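Glyoxalase family protein (Bacillus cereus, PDB 1ZSW) binds a zinc ion and belongs to the glyoxalase (vicinal oxygen chelate) family, although the reaction it carries out is not established. Local coordinates at residues L186-L198 with Y284-A296. Sequence-based numbering, arbitrary orientation.
Sequences LTVRRLDKMASTL and YFRESNGILFEIA. With ZN (zinc ion), chain B.
The beta hairpin of strands 280-286 and 292-300 pushes its turn into the corner where strand 180-188 runs into helix 191-201. Met194 meets this turn with its thioether: CG stands anti to the backbone N (chi1 177°), and bends at chi2 and chi3 bring the methyl against the Glu287 carboxylate, the two side chains crossing at about a right angle with Met194 CE 3.2 Å from Glu287 OE1. The same methyl rests on Ile291 CG1, while the sulfur makes a Met-aromatic contact at the edge of Phe293, where Met194 SD lies 4.0 Å from Phe293 CZ. Leu186 CD1 comes at that ring obliquely, 3.8 Å from Phe293 CZ, and Ile291 CG2 lies above one face of Phe293, offset toward the rim.

Turn 287-290 is a type I beta turn tied from inside by the buried carboxylate of Glu287. Glu287 OE1 takes Asn289 N from above the carboxylate plane (3.1 Å), and Glu287 OE2 receives Ile291 N through its anti lone pair (2.9 Å). One water, a donor to Glu287 OE1 at 2.7 Å, also bonds to Thr197 OG1, linking carboxylate and helix. Asn289 lays its side chain across Val188 at about a right angle, Asn289 CG 3.6 Å from Val188 CB, beside Arg190, which holds the N-cap position of helix 191-201.

Both segments belong to the C-terminal of two glyoxalase-type regions, with the hairpin in the metal-bearing sheet and 180-188 in the other. Glu294, next to Phe293 on strand 292-300, takes no part in this packing and gives OE1 to the zinc ion at 2.0 Å, sharing the metal with His33 and His246.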
loop_
_atom_site.group_PDB
_atom_site.type_symbol
_atom_site.label_atom_id
_atom_site.label_comp_id
_atom_site.label_asym_id
_atom_site.label_seq_id
_atom_site.Cartn_x
_atom_site.Cartn_y
_atom_site.Cartn_z
ATOM N N LEU A 186 8.840 -5.545 4.920
ATOM C CA LEU A 186 8.765 -6.946 4.418
ATOM C C LEU A 186 9.613 -7.793 5.382
ATOM O O LEU A 186 10.757 -7.413 5.646
ATOM C CB LEU A 186 9.356 -7.049 3.000
ATOM C CG LEU A 186 8.774 -6.092 1.950
ATOM C CD1 LEU A 186 9.341 -6.326 0.572
ATOM C CD2 LEU A 186 7.238 -6.205 1.901
ATOM N N THR A 187 9.060 -8.894 5.859
ATOM C CA THR A 187 9.816 -9.811 6.764
ATOM C C THR A 187 10.037 -11.087 5.942
ATOM O O THR A 187 9.086 -11.654 5.402
ATOM C CB THR A 187 9.010 -10.073 8.045
ATOM O OG1 THR A 187 8.812 -8.829 8.755
ATOM C CG2 THR A 187 9.790 -11.016 9.001
ATOM N N VAL A 188 11.287 -11.511 5.806
ATOM C CA VAL A 188 11.600 -12.607 4.915
ATOM C C VAL A 188 12.622 -13.590 5.508
ATOM O O VAL A 188 13.374 -13.216 6.409
ATOM C CB VAL A 188 12.181 -12.088 3.551
ATOM C CG1 VAL A 188 11.098 -11.292 2.793
ATOM C CG2 VAL A 188 13.439 -11.216 3.749
ATOM N N ARG A 189 12.645 -14.815 4.987
ATOM C CA ARG A 189 13.718 -15.790 5.346
ATOM C C ARG A 189 15.042 -15.457 4.689
ATOM O O ARG A 189 16.119 -15.650 5.296
ATOM C CB ARG A 189 13.312 -17.203 4.931
ATOM C CG ARG A 189 12.122 -17.760 5.699
ATOM C CD ARG A 189 12.571 -18.645 6.920
ATOM N NE ARG A 189 11.413 -19.280 7.561
ATOM C CZ ARG A 189 10.491 -19.975 6.900
ATOM N NH1 ARG A 189 10.624 -20.173 5.594
ATOM N NH2 ARG A 189 9.443 -20.468 7.521
ATOM N N ARG A 190 14.971 -15.009 3.439
ATOM C CA ARG A 190 16.156 -14.727 2.609
ATOM C C ARG A 190 16.233 -13.262 2.206
ATOM O O ARG A 190 15.759 -12.853 1.135
ATOM C CB ARG A 190 16.157 -15.628 1.364
ATOM C CG ARG A 190 16.247 -17.103 1.685
ATOM C CD ARG A 190 17.651 -17.492 2.152
ATOM N NE ARG A 190 18.718 -17.037 1.252
ATOM C CZ ARG A 190 19.357 -17.796 0.361
ATOM N NH1 ARG A 190 19.019 -19.074 0.191
ATOM N NH2 ARG A 190 20.311 -17.255 -0.399
ATOM N N LEU A 191 16.847 -12.472 3.071
ATOM C CA LEU A 191 17.029 -11.053 2.841
ATOM C C LEU A 191 17.875 -10.774 1.598
ATOM O O LEU A 191 17.591 -9.843 0.843
ATOM C CB LEU A 191 17.650 -10.433 4.110
ATOM C CG LEU A 191 17.887 -8.924 4.154
ATOM C CD1 LEU A 191 17.811 -8.409 5.588
ATOM C CD2 LEU A 191 19.209 -8.547 3.484
ATOM N N ASP A 192 18.891 -11.610 1.344
ATOM C CA ASP A 192 19.717 -11.435 0.139
ATOM C C ASP A 192 18.932 -11.538 -1.156
ATOM O O ASP A 192 19.147 -10.772 -2.100
ATOM C CB ASP A 192 20.911 -12.424 0.134
ATOM C CG ASP A 192 20.486 -13.893 0.223
ATOM O OD1 ASP A 192 19.411 -14.213 0.784
ATOM O OD2 ASP A 192 21.263 -14.762 -0.249
ATOM N N LYS A 193 18.000 -12.476 -1.181
ATOM C CA LYS A 193 17.195 -12.698 -2.385
ATOM C C LYS A 193 16.259 -11.518 -2.591
ATOM O O LYS A 193 16.077 -11.069 -3.729
ATOM C CB LYS A 193 16.442 -14.034 -2.274
ATOM C CG LYS A 193 17.381 -15.262 -2.201
ATOM C CD LYS A 193 16.632 -16.529 -2.589
ATOM C CE LYS A 193 17.522 -17.507 -3.375
ATOM N NZ LYS A 193 17.760 -17.063 -4.793
ATOM N N MET A 194 15.674 -11.004 -1.515
ATOM C CA MET A 194 14.774 -9.850 -1.640
ATOM C C MET A 194 15.543 -8.610 -2.088
ATOM O O MET A 194 15.104 -7.872 -2.983
ATOM C CB MET A 194 14.007 -9.587 -0.323
ATOM C CG MET A 194 13.103 -8.332 -0.369
ATOM S SD MET A 194 11.803 -8.419 -1.633
ATOM C CE MET A 194 10.760 -9.564 -0.837
ATOM N N ALA A 195 16.716 -8.399 -1.484
ATOM C CA ALA A 195 17.579 -7.288 -1.867
ATOM C C ALA A 195 17.929 -7.328 -3.339
ATOM O O ALA A 195 17.878 -6.292 -3.993
ATOM C CB ALA A 195 18.865 -7.289 -1.011
ATOM N N SER A 196 18.297 -8.511 -3.858
ATOM C CA SER A 196 18.634 -8.670 -5.267
ATOM C C SER A 196 17.458 -8.315 -6.166
ATOM O O SER A 196 17.603 -7.630 -7.164
ATOM C CB SER A 196 19.074 -10.120 -5.524
ATOM O OG SER A 196 19.355 -10.318 -6.912
ATOM N N THR A 197 16.253 -8.748 -5.799
ATOM C CA THR A 197 15.078 -8.365 -6.573
ATOM C C THR A 197 14.902 -6.842 -6.698
ATOM O O THR A 197 14.698 -6.286 -7.811
ATOM C CB THR A 197 13.788 -9.041 -5.975
ATOM O OG1 THR A 197 13.901 -10.460 -6.155
ATOM C CG2 THR A 197 12.509 -8.529 -6.680
ATOM N N LEU A 198 14.974 -6.176 -5.550
ATOM C CA LEU A 198 14.742 -4.761 -5.479
ATOM C C LEU A 198 15.831 -3.987 -6.196
ATOM O O LEU A 198 15.508 -3.079 -6.936
ATOM C CB LEU A 198 14.624 -4.284 -4.021
ATOM C CG LEU A 198 13.441 -4.876 -3.240
ATOM C CD1 LEU A 198 13.434 -4.296 -1.848
ATOM C CD2 LEU A 198 12.110 -4.545 -3.917
ATOM N N TYR A 284 0.672 -9.048 -11.318
ATOM C CA TYR A 284 1.135 -9.544 -10.019
ATOM C C TYR A 284 2.229 -10.590 -10.199
ATOM O O TYR A 284 2.240 -11.376 -11.146
ATOM C CB TYR A 284 -0.027 -10.221 -9.270
ATOM C CG TYR A 284 -1.237 -9.331 -9.038
ATOM C CD1 TYR A 284 -1.502 -8.749 -7.782
ATOM C CD2 TYR A 284 -2.117 -9.058 -10.102
ATOM C CE1 TYR A 284 -2.661 -7.944 -7.631
ATOM C CE2 TYR A 284 -3.221 -8.261 -9.966
ATOM C CZ TYR A 284 -3.492 -7.704 -8.742
ATOM O OH TYR A 284 -4.634 -6.917 -8.722
ATOM N N PHE A 285 3.150 -10.656 -9.240
ATOM C CA PHE A 285 4.135 -11.741 -9.227
ATOM C C PHE A 285 4.566 -11.943 -7.798
ATOM O O PHE A 285 4.515 -10.984 -6.984
ATOM C CB PHE A 285 5.359 -11.444 -10.140
ATOM C CG PHE A 285 6.288 -10.363 -9.601
ATOM C CD1 PHE A 285 7.435 -10.704 -8.883
ATOM C CD2 PHE A 285 5.977 -9.027 -9.779
ATOM C CE1 PHE A 285 8.273 -9.683 -8.381
ATOM C CE2 PHE A 285 6.818 -8.018 -9.296
ATOM C CZ PHE A 285 7.950 -8.368 -8.589
ATOM N N ARG A 286 4.967 -13.169 -7.476
ATOM C CA ARG A 286 5.533 -13.466 -6.148
ATOM C C ARG A 286 7.028 -13.619 -6.281
ATOM O O ARG A 286 7.529 -14.232 -7.263
ATOM C CB ARG A 286 4.948 -14.760 -5.605
ATOM C CG ARG A 286 3.647 -14.595 -5.008
ATOM C CD ARG A 286 3.247 -15.768 -4.117
ATOM N NE ARG A 286 1.820 -15.642 -3.887
ATOM C CZ ARG A 286 1.240 -15.018 -2.866
ATOM N NH1 ARG A 286 1.955 -14.459 -1.891
ATOM N NH2 ARG A 286 -0.091 -14.961 -2.819
ATOM N N GLU A 287 7.762 -13.058 -5.323
ATOM C CA GLU A 287 9.218 -13.249 -5.367
ATOM C C GLU A 287 9.656 -14.494 -4.581
ATOM O O GLU A 287 8.826 -15.259 -4.098
ATOM C CB GLU A 287 9.988 -11.978 -5.016
ATOM C CG GLU A 287 9.699 -11.360 -3.683
ATOM C CD GLU A 287 10.192 -12.232 -2.537
ATOM O OE1 GLU A 287 11.433 -12.295 -2.283
ATOM O OE2 GLU A 287 9.319 -12.867 -1.906
ATOM N N SER A 288 10.971 -14.667 -4.461
ATOM C CA SER A 288 11.555 -15.872 -3.887
ATOM C C SER A 288 10.981 -16.260 -2.513
ATOM O O SER A 288 10.804 -17.442 -2.234
ATOM C CB SER A 288 13.088 -15.713 -3.777
ATOM O OG SER A 288 13.631 -15.022 -4.902
ATOM N N ASN A 289 10.694 -15.263 -1.672
ATOM C CA ASN A 289 10.203 -15.494 -0.326
ATOM C C ASN A 289 8.687 -15.592 -0.281
ATOM O O ASN A 289 8.118 -15.713 0.783
ATOM C CB ASN A 289 10.659 -14.366 0.604
ATOM C CG ASN A 289 12.168 -14.313 0.738
ATOM O OD1 ASN A 289 12.835 -13.495 0.104
ATOM N ND2 ASN A 289 12.703 -15.203 1.526
ATOM N N GLY A 290 8.034 -15.537 -1.434
ATOM C CA GLY A 290 6.587 -15.684 -1.453
ATOM C C GLY A 290 5.836 -14.368 -1.269
ATOM O O GLY A 290 4.606 -14.384 -1.171
ATOM N N ILE A 291 6.559 -13.244 -1.180
ATOM C CA ILE A 291 5.899 -11.950 -1.056
ATOM C C ILE A 291 5.189 -11.606 -2.394
ATOM O O ILE A 291 5.811 -11.660 -3.436
ATOM C CB ILE A 291 6.909 -10.824 -0.744
ATOM C CG1 ILE A 291 7.726 -11.082 0.544
ATOM C CG2 ILE A 291 6.205 -9.470 -0.685
ATOM C CD1 ILE A 291 6.916 -11.121 1.786
ATOM N N LEU A 292 3.931 -11.194 -2.339
ATOM C CA LEU A 292 3.180 -10.851 -3.566
ATOM C C LEU A 292 3.299 -9.389 -3.830
ATOM O O LEU A 292 2.872 -8.545 -3.029
ATOM C CB LEU A 292 1.688 -11.228 -3.404
ATOM C CG LEU A 292 0.767 -11.053 -4.610
ATOM C CD1 LEU A 292 1.225 -11.912 -5.767
ATOM C CD2 LEU A 292 -0.648 -11.470 -4.208
ATOM N N PHE A 293 3.864 -9.076 -4.989
ATOM C CA PHE A 293 3.970 -7.713 -5.438
ATOM C C PHE A 293 3.007 -7.475 -6.599
ATOM O O PHE A 293 2.694 -8.418 -7.369
ATOM C CB PHE A 293 5.372 -7.460 -5.986
ATOM C CG PHE A 293 6.400 -7.223 -4.951
ATOM C CD1 PHE A 293 7.300 -8.201 -4.661
ATOM C CD2 PHE A 293 6.524 -5.983 -4.326
ATOM C CE1 PHE A 293 8.333 -7.993 -3.736
ATOM C CE2 PHE A 293 7.551 -5.772 -3.376
ATOM C CZ PHE A 293 8.440 -6.812 -3.084
ATOM N N GLU A 294 2.558 -6.246 -6.741
ATOM C CA GLU A 294 1.769 -5.867 -7.908
ATOM C C GLU A 294 2.451 -4.656 -8.521
ATOM O O GLU A 294 2.994 -3.789 -7.806
ATOM C CB GLU A 294 0.357 -5.549 -7.453
ATOM C CG GLU A 294 -0.597 -5.047 -8.571
ATOM C CD GLU A 294 -1.955 -4.645 -8.033
ATOM O OE1 GLU A 294 -2.131 -4.565 -6.799
ATOM O OE2 GLU A 294 -2.858 -4.428 -8.876
ATOM N N ILE A 295 2.427 -4.577 -9.847
ATOM C CA ILE A 295 2.961 -3.406 -10.537
ATOM C C ILE A 295 1.757 -2.742 -11.205
ATOM O O ILE A 295 1.101 -3.381 -12.010
ATOM C CB ILE A 295 4.002 -3.832 -11.614
ATOM C CG1 ILE A 295 5.060 -4.736 -10.970
ATOM C CG2 ILE A 295 4.673 -2.585 -12.241
ATOM C CD1 ILE A 295 6.164 -5.241 -11.922
ATOM N N ALA A 296 1.465 -1.489 -10.850
ATOM C CA ALA A 296 0.213 -0.850 -11.259
ATOM C C ALA A 296 0.479 0.487 -11.926
ATOM O O ALA A 296 1.289 1.308 -11.448
ATOM C CB ALA A 296 -0.736 -0.649 -10.069
HETATM ZN ZN ZN B . -3.819 -4.380 -5.694
HETATM O O HOH W 1 13.344 -12.317 -4.213
#